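Long-range contacts in putative methylase (Clostridium difficile, PDB 3LDU), which binds GTP in its Rossmann-like domain and probably methylates guanine bases of ribosomal RNA: residues A67-K72 against D152-S157; Q355-K360 against F373-P378; R168-K173 against E278-D283. One frame throughout, in Å; residues are numbered along the deposited sequence.

Contact 1: A67-K72 against D152-S157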
ATOM      1  N   ALA A  67     -21.578  -1.377   8.067  1.00 24.78           N
ATOM      2  CA  ALA A  67     -22.611  -2.408   8.018  1.00 23.99           C
ATOM      3  C   ALA A  67     -22.266  -3.473   6.998  1.00 27.50           C
ATOM      4  O   ALA A  67     -21.554  -3.213   6.033  1.00 24.04           O
ATOM      5  CB  ALA A  67     -23.949  -1.786   7.677  1.00 29.28           C
ATOM      6  N   GLU A  68     -22.783  -4.675   7.222  1.00 26.53           N
ATOM      7  CA  GLU A  68     -22.705  -5.733   6.226  1.00 23.71           C
ATOM      8  C   GLU A  68     -24.021  -6.497   6.247  1.00 30.77           C
ATOM      9  O   GLU A  68     -24.533  -6.838   7.313  1.00 32.38           O
ATOM     10  CB  GLU A  68     -21.513  -6.660   6.495  1.00 28.38           C
ATOM     11  CG  GLU A  68     -21.457  -7.870   5.579  1.00 37.38           C
ATOM     12  CD  GLU A  68     -20.165  -8.658   5.725  1.00 53.24           C
ATOM     13  OE1 GLU A  68     -19.865  -9.481   4.832  1.00 60.64           O
ATOM     14  OE2 GLU A  68     -19.447  -8.451   6.728  1.00 48.89           O
ATOM     15  N   PHE A  69     -24.590  -6.723   5.069  1.00 25.37           N
ATOM     16  CA  PHE A  69     -25.866  -7.417   4.958  1.00 25.67           C
ATOM     17  C   PHE A  69     -26.025  -7.958   3.551  1.00 27.41           C
ATOM     18  O   PHE A  69     -25.330  -7.537   2.634  1.00 28.10           O
ATOM     19  CB  PHE A  69     -27.030  -6.473   5.280  1.00 26.61           C
ATOM     20  CG  PHE A  69     -27.000  -5.175   4.500  1.00 30.17           C
ATOM     21  CD1 PHE A  69     -27.444  -5.125   3.185  1.00 26.08           C
ATOM     22  CD2 PHE A  69     -26.538  -4.004   5.086  1.00 29.85           C
ATOM     23  CE1 PHE A  69     -27.418  -3.925   2.462  1.00 24.63           C
ATOM     24  CE2 PHE A  69     -26.514  -2.809   4.378  1.00 26.71           C
ATOM     25  CZ  PHE A  69     -26.954  -2.769   3.065  1.00 24.09           C
ATOM     26  N   GLU A  70     -26.951  -8.890   3.382  1.00 25.45           N
ATOM     27  CA  GLU A  70     -27.261  -9.399   2.060  1.00 29.39           C
ATOM     28  C   GLU A  70     -28.252  -8.469   1.366  1.00 33.48           C
ATOM     29  O   GLU A  70     -29.160  -7.941   1.996  1.00 32.01           O
ATOM     30  CB  GLU A  70     -27.849 -10.803   2.174  1.00 31.73           C
ATOM     31  CG  GLU A  70     -28.151 -11.441   0.844  1.00 42.40           C
ATOM     32  CD  GLU A  70     -28.558 -12.879   0.997  1.00 50.85           C
ATOM     33  OE1 GLU A  70     -29.766 -13.169   0.846  1.00 57.53           O
ATOM     34  OE2 GLU A  70     -27.673 -13.709   1.288  1.00 48.81           O
ATOM     35  N   ALA A  71     -28.076  -8.266   0.068  1.00 28.25           N
ATOM     36  CA  ALA A  71     -29.039  -7.496  -0.706  1.00 25.60           C
ATOM     37  C   ALA A  71     -29.113  -8.065  -2.116  1.00 32.30           C
ATOM     38  O   ALA A  71     -28.151  -7.990  -2.863  1.00 29.94           O
ATOM     39  CB  ALA A  71     -28.658  -6.024  -0.743  1.00 32.75           C
ATOM     40  N   LYS A  72     -30.253  -8.643  -2.474  1.00 29.51           N
ATOM     41  CA  LYS A  72     -30.411  -9.237  -3.798  1.00 30.77           C
ATOM     42  C   LYS A  72     -31.283  -8.382  -4.719  1.00 35.71           C
ATOM     43  O   LYS A  72     -31.442  -8.686  -5.902  1.00 36.77           O
ATOM     44  CB  LYS A  72     -30.988 -10.650  -3.679  1.00 31.57           C
ATOM     45  CG  LYS A  72     -30.023 -11.651  -3.047  1.00 37.19           C
ATOM     46  CD  LYS A  72     -30.657 -13.030  -2.939  1.00 46.98           C
ATOM     47  CE  LYS A  72     -29.745 -14.035  -2.239  1.00 56.63           C
ATOM     48  NZ  LYS A  72     -28.592 -14.471  -3.082  1.00 61.33           N
ATOM     49  N   ASP A 152     -23.476 -10.994  -3.427  1.00 21.48           N
ATOM     50  CA  ASP A 152     -24.687 -10.440  -2.810  1.00 21.37           C
ATOM     51  C   ASP A 152     -24.532  -9.967  -1.361  1.00 26.33           C
ATOM     52  O   ASP A 152     -25.505  -9.521  -0.756  1.00 30.23           O
ATOM     53  CB  ASP A 152     -25.855 -11.424  -2.921  1.00 21.73           C
ATOM     54  CG  ASP A 152     -26.157 -11.799  -4.352  1.00 30.68           C
ATOM     55  OD1 ASP A 152     -26.045 -10.919  -5.226  1.00 27.99           O
ATOM     56  OD2 ASP A 152     -26.506 -12.973  -4.602  1.00 35.70           O
ATOM     57  N   LYS A 153     -23.323 -10.041  -0.813  1.00 24.14           N
ATOM     58  CA  LYS A 153     -23.085  -9.500   0.524  1.00 24.51           C
ATOM     59  C   LYS A 153     -22.581  -8.068   0.356  1.00 23.44           C
ATOM     60  O   LYS A 153     -21.560  -7.832  -0.285  1.00 22.96           O
ATOM     61  CB  LYS A 153     -22.052 -10.332   1.295  1.00 23.99           C
ATOM     62  CG  LYS A 153     -22.322 -11.845   1.294  1.00 38.89           C
ATOM     63  CD  LYS A 153     -21.033 -12.661   1.556  1.00 53.33           C
ATOM     64  CE  LYS A 153     -20.233 -12.947   0.266  1.00 52.61           C
ATOM     65  NZ  LYS A 153     -18.829 -12.386   0.234  1.00 39.77           N
ATOM     66  N   VAL A 154     -23.313  -7.121   0.921  1.00 26.27           N
ATOM     67  CA  VAL A 154     -22.985  -5.706   0.792  1.00 26.30           C
ATOM     68  C   VAL A 154     -22.203  -5.272   2.019  1.00 27.46           C
ATOM     69  O   VAL A 154     -22.594  -5.561   3.144  1.00 24.26           O
ATOM     70  CB  VAL A 154     -24.267  -4.869   0.726  1.00 23.07           C
ATOM     71  CG1 VAL A 154     -23.941  -3.373   0.644  1.00 23.68           C
ATOM     72  CG2 VAL A 154     -25.145  -5.313  -0.457  1.00 23.54           C
ATOM     73  N   THR A 155     -21.085  -4.600   1.803  1.00 21.59           N
ATOM     74  CA  THR A 155     -20.370  -3.977   2.904  1.00 21.53           C
ATOM     75  C   THR A 155     -20.377  -2.483   2.652  1.00 19.65           C
ATOM     76  O   THR A 155     -19.986  -2.035   1.580  1.00 20.69           O
ATOM     77  CB  THR A 155     -18.924  -4.468   3.013  1.00 26.45           C
ATOM     78  OG1 THR A 155     -18.917  -5.860   3.364  1.00 28.44           O
ATOM     79  CG2 THR A 155     -18.196  -3.685   4.096  1.00 25.66           C
ATOM     80  N   ILE A 156     -20.870  -1.708   3.613  1.00 19.51           N
ATOM     81  CA  ILE A 156     -20.808  -0.262   3.493  1.00 19.97           C
ATOM     82  C   ILE A 156     -19.779   0.269   4.487  1.00 23.56           C
ATOM     83  O   ILE A 156     -19.752  -0.140   5.653  1.00 23.95           O
ATOM     84  CB  ILE A 156     -22.197   0.419   3.737  1.00 20.49           C
ATOM     85  CG1 ILE A 156     -23.232  -0.098   2.739  1.00 20.58           C
ATOM     86  CG2 ILE A 156     -22.093   1.924   3.561  1.00 23.29           C
ATOM     87  CD1 ILE A 156     -24.621   0.466   2.958  1.00 20.12           C
ATOM     88  N   SER A 157     -18.924   1.167   4.025  1.00 18.53           N
ATOM     89  CA  SER A 157     -17.905   1.713   4.891  1.00 15.39           C
ATOM     90  C   SER A 157     -17.723   3.188   4.592  1.00 20.97           C
ATOM     91  O   SER A 157     -18.256   3.703   3.606  1.00 21.57           O
ATOM     92  CB  SER A 157     -16.577   0.977   4.665  1.00 23.74           C
ATOM     93  OG  SER A 157     -16.143   1.161   3.330  1.00 27.96           O
TER
HETATM   94  O   HOH W   1     -26.482  -8.294  -5.137  1.00 27.73           O
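The backbones of A67-E70 and K153-S157 run antiparallel as neighbouring strands, joined by a ladder in which A67 with I156 and F69 with V154 are the hydrogen-bonded pairs. The second is the firmer: V154 N lies 2.7 Å from F69 O, nearly along its C=O axis, whereas A67 N reaches I156 O at 3.3 Å. The CA atoms of E68 and E70 make CA-H...O contacts with V154 O and D152 O. Beyond the last bridge, A71 N still bonds D152 O.

Packing is tight on the face carrying A67, F69, V154 and I156. The F69 ring, its CG in the crowded position between backbone N and carbonyl carbon (chi1 52°), lies alongside V154; its CE1 is 3.7 Å from V154 CB in an off-centre CH-pi contact, and CZ meets I156 CD1. The beta-branched V154 suits an extended strand and fills two places at once, since its CG2 also touches A71 CB at 3.6 Å, where a small methyl fits.

The other face is looser and more polar. E68 stretches obliquely over T155, its carboxylate paired with K65. Beyond the strand ends the long chain of K72, bent at its last torsion, brings NZ 3.0 Å from D152 OD2 in a salt bridge, NZ coming from above the carboxylate plane. D152 OD1 accepts from K107 N and from a water that also donates to A71 O, so both oxygens of this buried acid are satisfied, and its charge is probably offset.

The two strands are central in the mixed sheet. Strand 145-150 flanks 153-159 on its other side, while helix 74-82 covers the apolar face, its T81 touching F69 and I156 and its L77 touching A71.

Contact 2: Q355-K360 against F373-P378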
ATOM      1  N   GLN A 355      18.925 -19.199 -12.992  1.00 29.18           N
ATOM      2  CA  GLN A 355      18.860 -19.709 -11.629  1.00 33.14           C
ATOM      3  C   GLN A 355      17.412 -19.845 -11.168  1.00 32.88           C
ATOM      4  O   GLN A 355      16.585 -18.977 -11.446  1.00 31.17           O
ATOM      5  CB  GLN A 355      19.638 -18.774 -10.695  1.00 35.69           C
ATOM      6  CG  GLN A 355      19.907 -19.333  -9.312  1.00 34.72           C
ATOM      7  CD  GLN A 355      20.717 -18.380  -8.465  1.00 38.70           C
ATOM      8  OE1 GLN A 355      20.912 -18.605  -7.269  1.00 42.85           O
ATOM      9  NE2 GLN A 355      21.185 -17.296  -9.079  1.00 31.60           N
ATOM     10  N   LYS A 356      17.107 -20.953 -10.492  1.00 34.04           N
ATOM     11  CA  LYS A 356      15.769 -21.216  -9.976  1.00 31.82           C
ATOM     12  C   LYS A 356      15.632 -20.513  -8.635  1.00 29.18           C
ATOM     13  O   LYS A 356      16.540 -20.574  -7.808  1.00 29.29           O
ATOM     14  CB  LYS A 356      15.545 -22.727  -9.810  1.00 33.11           C
ATOM     15  CG  LYS A 356      14.131 -23.103  -9.402  1.00 40.30           C
ATOM     16  CD  LYS A 356      13.850 -24.590  -9.569  1.00 51.83           C
ATOM     17  CE  LYS A 356      13.971 -25.348  -8.254  1.00 60.48           C
ATOM     18  NZ  LYS A 356      15.347 -25.315  -7.677  1.00 60.48           N
ATOM     19  N   ALA A 357      14.512 -19.825  -8.421  1.00 27.56           N
ATOM     20  CA  ALA A 357      14.320 -19.103  -7.176  1.00 26.32           C
ATOM     21  C   ALA A 357      13.947 -20.040  -6.034  1.00 30.27           C
ATOM     22  O   ALA A 357      13.357 -21.105  -6.250  1.00 29.12           O
ATOM     23  CB  ALA A 357      13.251 -18.006  -7.337  1.00 27.71           C
ATOM     24  N   ASP A 358      14.300 -19.631  -4.817  1.00 25.28           N
ATOM     25  CA  ASP A 358      13.843 -20.302  -3.614  1.00 29.66           C
ATOM     26  C   ASP A 358      12.316 -20.222  -3.518  1.00 31.10           C
ATOM     27  O   ASP A 358      11.650 -21.208  -3.200  1.00 33.75           O
ATOM     28  CB  ASP A 358      14.478 -19.656  -2.379  1.00 29.84           C
ATOM     29  CG  ASP A 358      13.888 -20.173  -1.082  1.00 37.67           C
ATOM     30  OD1 ASP A 358      13.857 -21.406  -0.905  1.00 39.05           O
ATOM     31  OD2 ASP A 358      13.455 -19.353  -0.243  1.00 32.72           O
ATOM     32  N   LYS A 359      11.771 -19.036  -3.795  1.00 23.84           N
ATOM     33  CA  LYS A 359      10.330 -18.830  -3.800  1.00 27.27           C
ATOM     34  C   LYS A 359       9.957 -17.903  -4.944  1.00 30.12           C
ATOM     35  O   LYS A 359      10.744 -17.050  -5.346  1.00 25.97           O
ATOM     36  CB  LYS A 359       9.866 -18.217  -2.485  1.00 26.81           C
ATOM     37  CG  LYS A 359      10.088 -19.097  -1.277  1.00 34.06           C
ATOM     38  CD  LYS A 359       9.429 -18.472  -0.048  1.00 42.15           C
ATOM     39  CE  LYS A 359       9.740 -19.258   1.220  1.00 49.03           C
ATOM     40  NZ  LYS A 359      11.164 -19.100   1.637  1.00 54.65           N
ATOM     41  N   LYS A 360       8.751 -18.085  -5.465  1.00 26.94           N
ATOM     42  CA  LYS A 360       8.214 -17.220  -6.505  1.00 29.54           C
ATOM     43  C   LYS A 360       6.828 -16.811  -6.021  1.00 31.08           C
ATOM     44  O   LYS A 360       5.959 -17.666  -5.849  1.00 34.01           O
ATOM     45  CB  LYS A 360       8.112 -17.990  -7.817  1.00 35.52           C
ATOM     46  CG  LYS A 360       7.441 -17.251  -8.957  1.00 39.75           C
ATOM     47  CD  LYS A 360       7.436 -18.121 -10.209  1.00 52.21           C
ATOM     48  CE  LYS A 360       6.607 -17.516 -11.333  1.00 61.22           C
ATOM     49  NZ  LYS A 360       6.713 -18.311 -12.596  1.00 64.91           N
ATOM     50  N   PHE A 373      10.617 -13.002  -7.526  1.00 20.28           N
ATOM     51  CA  PHE A 373      11.537 -14.142  -7.481  1.00 21.79           C
ATOM     52  C   PHE A 373      12.586 -13.929  -6.393  1.00 22.64           C
ATOM     53  O   PHE A 373      13.338 -12.962  -6.430  1.00 23.39           O
ATOM     54  CB  PHE A 373      12.227 -14.276  -8.821  1.00 24.13           C
ATOM     55  CG  PHE A 373      11.299 -14.575  -9.957  1.00 24.67           C
ATOM     56  CD1 PHE A 373      10.968 -15.884 -10.269  1.00 28.86           C
ATOM     57  CD2 PHE A 373      10.764 -13.550 -10.718  1.00 22.43           C
ATOM     58  CE1 PHE A 373      10.115 -16.170 -11.323  1.00 27.55           C
ATOM     59  CE2 PHE A 373       9.916 -13.824 -11.779  1.00 26.99           C
ATOM     60  CZ  PHE A 373       9.594 -15.137 -12.081  1.00 25.52           C
ATOM     61  N   GLN A 374      12.653 -14.851  -5.441  1.00 21.51           N
ATOM     62  CA  GLN A 374      13.452 -14.642  -4.236  1.00 19.97           C
ATOM     63  C   GLN A 374      14.644 -15.585  -4.252  1.00 25.94           C
ATOM     64  O   GLN A 374      14.475 -16.788  -4.418  1.00 25.78           O
ATOM     65  CB  GLN A 374      12.591 -14.924  -3.004  1.00 18.72           C
ATOM     66  CG  GLN A 374      11.360 -14.043  -2.974  1.00 20.17           C
ATOM     67  CD  GLN A 374      10.399 -14.358  -1.839  1.00 28.53           C
ATOM     68  OE1 GLN A 374       9.214 -14.042  -1.923  1.00 43.46           O
ATOM     69  NE2 GLN A 374      10.903 -14.970  -0.773  1.00 28.54           N
ATOM     70  N   TYR A 375      15.837 -15.029  -4.064  1.00 21.43           N
ATOM     71  CA  TYR A 375      17.080 -15.806  -4.091  1.00 23.59           C
ATOM     72  C   TYR A 375      17.933 -15.519  -2.858  1.00 26.05           C
ATOM     73  O   TYR A 375      18.963 -14.847  -2.963  1.00 28.66           O
ATOM     74  CB  TYR A 375      17.898 -15.462  -5.325  1.00 23.08           C
ATOM     75  CG  TYR A 375      17.257 -15.781  -6.650  1.00 25.61           C
ATOM     76  CD1 TYR A 375      17.525 -16.984  -7.298  1.00 25.13           C
ATOM     77  CD2 TYR A 375      16.402 -14.873  -7.271  1.00 23.52           C
ATOM     78  CE1 TYR A 375      16.953 -17.277  -8.528  1.00 27.26           C
ATOM     79  CE2 TYR A 375      15.817 -15.160  -8.501  1.00 23.86           C
ATOM     80  CZ  TYR A 375      16.096 -16.367  -9.123  1.00 28.72           C
ATOM     81  OH  TYR A 375      15.526 -16.662 -10.343  1.00 30.11           O
ATOM     82  N   PRO A 376      17.513 -16.022  -1.687  1.00 29.54           N
ATOM     83  CA  PRO A 376      18.344 -15.867  -0.488  1.00 29.78           C
ATOM     84  C   PRO A 376      19.673 -16.574  -0.685  1.00 32.89           C
ATOM     85  O   PRO A 376      19.718 -17.602  -1.368  1.00 34.96           O
ATOM     86  CB  PRO A 376      17.524 -16.564   0.609  1.00 31.56           C
ATOM     87  CG  PRO A 376      16.541 -17.441  -0.132  1.00 36.68           C
ATOM     88  CD  PRO A 376      16.229 -16.682  -1.387  1.00 35.32           C
ATOM     89  N   GLY A 377      20.737 -16.020  -0.110  1.00 30.31           N
ATOM     90  CA  GLY A 377      22.071 -16.574  -0.263  1.00 32.12           C
ATOM     91  C   GLY A 377      22.189 -17.947   0.367  1.00 41.55           C
ATOM     92  O   GLY A 377      21.323 -18.354   1.142  1.00 39.41           O
ATOM     93  N   PRO A 378      23.270 -18.669   0.040  1.00 47.06           N
ATOM     94  CA  PRO A 378      23.458 -20.031   0.550  1.00 50.00           C
ATOM     95  C   PRO A 378      23.397 -20.051   2.070  1.00 55.46           C
ATOM     96  O   PRO A 378      23.770 -19.073   2.716  1.00 52.04           O
ATOM     97  CB  PRO A 378      24.867 -20.397   0.071  1.00 60.33           C
ATOM     98  CG  PRO A 378      25.510 -19.093  -0.302  1.00 60.50           C
ATOM     99  CD  PRO A 378      24.403 -18.217  -0.776  1.00 51.86           C
TER
HETATM  100  O   HOH W   2      13.008 -16.586  -0.047  1.00 33.67           O
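This is the open end of an antiparallel beta hairpin, strands 359-365 and 368-375, where a classic beta bulge leads into the loop 355-358 at the edge of the methyltransferase sheet. D358 and K359 both face Q374: D358 N donates to Q374 O at 2.9 Å, nearly along the C=O axis but with a bent hydrogen bond (N-H...O angle 131°), and Q374 N donates to K359 O, also at 2.9 Å but straighter.

Three residues of the loop gather round Y375. Its OH donates to Q355 O at 2.8 Å from above the carbonyl plane. A357 lies over one ring face, its CA 3.9 Å from the centroid in a CH-pi contact; alanine is small enough to let the backbone come this close. Q355, extended with CG anti to the backbone N, slides past the ring in the opposite direction and puts CD 3.7 Å from CD1 of Y375, while its NE2 is held by Y340.

The outer residues combine aliphatic stems with charged tips, as suits an exposed edge. K360 runs beside F373, its CD 3.5 Å from F373 CE1. K359 folds its NZ back to the syn lone pair of D358 OD2, a salt bridge of 3.0 Å, and a water links that same oxygen to Q374 NE2. D358 CB rests on P376 CD.

Strand 368-375 is paired on its inner side with strand 339-344 through backbone bonds of F373 with L342 and of Y375 with Y340. On one side helix 349-353 closes over the aromatic pair, with F349 meeting the F373 ring and F353 that of Y375.

Contact 3: R168-K173 against E278-D283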
ATOM      1  N   ARG A 168       2.555   8.789  -0.382  1.00 23.45           N
ATOM      2  CA  ARG A 168       3.133   9.254   0.881  1.00 25.61           C
ATOM      3  C   ARG A 168       3.356  10.761   0.831  1.00 31.83           C
ATOM      4  O   ARG A 168       3.367  11.432   1.862  1.00 35.92           O
ATOM      5  CB  ARG A 168       4.471   8.565   1.197  1.00 28.85           C
ATOM      6  CG  ARG A 168       4.404   7.220   1.929  1.00 33.76           C
ATOM      7  CD  ARG A 168       3.970   6.169   0.981  1.00 26.16           C
ATOM      8  NE  ARG A 168       4.446   4.815   1.279  1.00 22.87           N
ATOM      9  CZ  ARG A 168       3.661   3.823   1.687  1.00 24.48           C
ATOM     10  NH1 ARG A 168       4.168   2.607   1.870  1.00 20.70           N
ATOM     11  NH2 ARG A 168       2.363   4.043   1.906  1.00 23.10           N
ATOM     12  N   GLY A 169       3.535  11.283  -0.376  1.00 26.49           N
ATOM     13  CA  GLY A 169       3.817  12.696  -0.561  1.00 30.29           C
ATOM     14  C   GLY A 169       5.148  12.961  -1.239  1.00 33.89           C
ATOM     15  O   GLY A 169       5.449  14.095  -1.589  1.00 35.54           O
ATOM     16  N   TYR A 170       5.953  11.922  -1.433  1.00 38.91           N
ATOM     17  CA  TYR A 170       7.282  12.120  -2.001  1.00 33.67           C
ATOM     18  C   TYR A 170       7.381  11.811  -3.489  1.00 43.05           C
ATOM     19  O   TYR A 170       8.399  12.120  -4.111  1.00 44.93           O
ATOM     20  CB  TYR A 170       8.336  11.318  -1.235  1.00 31.86           C
ATOM     21  CG  TYR A 170       8.250   9.807  -1.387  1.00 31.65           C
ATOM     22  CD1 TYR A 170       7.822   9.001  -0.329  1.00 28.32           C
ATOM     23  CD2 TYR A 170       8.617   9.184  -2.576  1.00 30.90           C
ATOM     24  CE1 TYR A 170       7.762   7.609  -0.461  1.00 29.13           C
ATOM     25  CE2 TYR A 170       8.563   7.795  -2.718  1.00 31.18           C
ATOM     26  CZ  TYR A 170       8.133   7.015  -1.659  1.00 31.78           C
ATOM     27  OH  TYR A 170       8.093   5.642  -1.801  1.00 30.19           O
ATOM     28  N   ARG A 171       6.344  11.202  -4.061  1.00 44.87           N
ATOM     29  CA  ARG A 171       6.397  10.814  -5.468  1.00 56.77           C
ATOM     30  C   ARG A 171       6.145  12.006  -6.373  1.00 69.69           C
ATOM     31  O   ARG A 171       5.035  12.538  -6.433  1.00 68.91           O
ATOM     32  CB  ARG A 171       5.426   9.673  -5.798  1.00 65.91           C
ATOM     33  CG  ARG A 171       5.556   9.160  -7.240  1.00 69.62           C
ATOM     34  CD  ARG A 171       6.516   7.962  -7.383  1.00 70.28           C
ATOM     35  NE  ARG A 171       5.879   6.702  -7.001  1.00 73.28           N
ATOM     36  CZ  ARG A 171       4.799   6.191  -7.596  1.00 77.38           C
ATOM     37  NH1 ARG A 171       4.292   5.037  -7.178  1.00 69.49           N
ATOM     38  NH2 ARG A 171       4.216   6.832  -8.605  1.00 82.77           N
ATOM     39  N   GLU A 172       7.196  12.418  -7.072  1.00 82.39           N
ATOM     40  CA  GLU A 172       7.139  13.567  -7.958  1.00 87.30           C
ATOM     41  C   GLU A 172       7.797  13.198  -9.289  1.00 94.40           C
ATOM     42  O   GLU A 172       8.177  14.073 -10.070  1.00 99.09           O
ATOM     43  CB  GLU A 172       7.854  14.760  -7.311  1.00 84.53           C
ATOM     44  CG  GLU A 172       8.031  14.657  -5.790  1.00 84.72           C
ATOM     45  CD  GLU A 172       6.796  15.073  -4.987  1.00 85.73           C
ATOM     46  OE1 GLU A 172       6.387  16.254  -5.068  1.00 87.71           O
ATOM     47  OE2 GLU A 172       6.245  14.224  -4.251  1.00 76.90           O
ATOM     48  N   LYS A 173       7.923  11.895  -9.536  1.00 93.32           N
ATOM     49  CA  LYS A 173       8.606  11.376 -10.723  1.00 91.93           C
ATOM     50  C   LYS A 173       8.270  12.149 -12.001  1.00 96.61           C
ATOM     51  O   LYS A 173       7.141  12.107 -12.491  1.00 97.67           O
ATOM     52  CB  LYS A 173       8.310   9.889 -10.898  1.00 83.85           C
ATOM     53  N   GLU A 278      14.908  13.397  -0.725  1.00 22.38           N
ATOM     54  CA  GLU A 278      14.974  14.619   0.084  1.00 27.66           C
ATOM     55  C   GLU A 278      13.587  14.962   0.602  1.00 27.74           C
ATOM     56  O   GLU A 278      13.406  15.324   1.763  1.00 29.03           O
ATOM     57  CB  GLU A 278      15.508  15.795  -0.734  1.00 34.82           C
ATOM     58  CG  GLU A 278      16.963  15.663  -1.138  1.00 42.76           C
ATOM     59  CD  GLU A 278      17.553  16.975  -1.622  1.00 63.25           C
ATOM     60  OE1 GLU A 278      16.890  18.026  -1.458  1.00 66.71           O
ATOM     61  OE2 GLU A 278      18.684  16.955  -2.160  1.00 67.33           O
ATOM     62  N   ILE A 279      12.603  14.856  -0.279  1.00 25.03           N
ATOM     63  CA  ILE A 279      11.224  15.149   0.108  1.00 27.04           C
ATOM     64  C   ILE A 279      10.747  14.184   1.188  1.00 28.85           C
ATOM     65  O   ILE A 279      10.064  14.589   2.147  1.00 23.31           O
ATOM     66  CB  ILE A 279      10.283  15.124  -1.108  1.00 24.37           C
ATOM     67  CG1 ILE A 279      10.635  16.292  -2.036  1.00 30.71           C
ATOM     68  CG2 ILE A 279       8.832  15.258  -0.661  1.00 30.11           C
ATOM     69  CD1 ILE A 279      10.048  16.199  -3.415  1.00 35.57           C
ATOM     70  N   ALA A 280      11.109  12.914   1.034  1.00 23.65           N
ATOM     71  CA  ALA A 280      10.704  11.879   1.973  1.00 26.17           C
ATOM     72  C   ALA A 280      11.416  12.031   3.303  1.00 27.77           C
ATOM     73  O   ALA A 280      10.973  11.491   4.312  1.00 31.03           O
ATOM     74  CB  ALA A 280      10.979  10.498   1.393  1.00 20.53           C
ATOM     75  N   GLY A 281      12.533  12.750   3.296  1.00 23.53           N
ATOM     76  CA  GLY A 281      13.316  12.939   4.504  1.00 25.86           C
ATOM     77  C   GLY A 281      14.301  11.812   4.774  1.00 30.58           C
ATOM     78  O   GLY A 281      14.762  11.638   5.901  1.00 31.27           O
ATOM     79  N   VAL A 282      14.643  11.038   3.750  1.00 24.57           N
ATOM     80  CA  VAL A 282      15.601   9.946   3.962  1.00 22.04           C
ATOM     81  C   VAL A 282      16.859  10.075   3.101  1.00 26.04           C
ATOM     82  O   VAL A 282      17.592   9.104   2.927  1.00 26.18           O
ATOM     83  CB  VAL A 282      14.962   8.555   3.755  1.00 22.05           C
ATOM     84  CG1 VAL A 282      13.934   8.298   4.831  1.00 26.28           C
ATOM     85  CG2 VAL A 282      14.324   8.453   2.373  1.00 23.69           C
ATOM     86  N   ASP A 283      17.095  11.277   2.587  1.00 24.53           N
ATOM     87  CA  ASP A 283      18.262  11.552   1.739  1.00 25.53           C
ATOM     88  C   ASP A 283      19.604  11.192   2.375  1.00 27.37           C
ATOM     89  O   ASP A 283      20.567  10.896   1.665  1.00 31.75           O
ATOM     90  CB  ASP A 283      18.281  13.018   1.283  1.00 29.70           C
ATOM     91  CG  ASP A 283      18.070  13.991   2.422  1.00 36.33           C
ATOM     92  OD1 ASP A 283      16.968  14.006   3.015  1.00 37.26           O
ATOM     93  OD2 ASP A 283      19.008  14.753   2.721  1.00 39.85           O
TER
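At I279, in the last turn of helix 267-280, a branched aliphatic side chain divides its contacts between two parts of the loop R168-K173. Its CG2, anti to the backbone N, lies 3.7 Å from Y170 CA and equally near G169 O; CD1, at the far end of the other branch, meets E172 CG tip to tip, although E172 is poorly ordered and this touch is best read loosely. G169 has phi at 120°, a backbone shape that calls for glycine. A280 follows with a methyl small enough to sit close against Y170, its CB 3.8 Å from Y170 CB and also near the start of the ring. Within the methyltransferase domain that ring, placed in the crowded chi1 position (69°), leads away from the helix end, and its OH is hydrogen-bonded to E212, which also pairs with R168. The helix then stops in a Schellman motif: G281, the C-prime residue, adopts a positive phi of 85°, well suited to glycine, G281 N bonds E278 O at 3.1 Å, and V282 N bonds A277 O. V282 turns inward onto A214 of helix 208-217, the helix whose first residue, the GTP-binding T208, touches Y170.

Overall arrangement
Contact 1 belongs to the N-terminal sheet and contacts 2 and 3 to the methyltransferase part, with the centres of contacts 1 and 2 about 42 Å apart. All three are partly buried and share no helix or strand. Contact 1, between central strands, has the fullest backbone ladder and one well-filled apolar face; contact 2, at a sheet edge, has fewer backbone bonds, two buried aromatic rings and an exposed fringe of lysines and an aspartate. Contact 3 differs in kind, joining a loop to a helix end by apolar touches over a much smaller surface. It is also the one beside the GTP site, whereas contacts 1 and 2 lie away from it.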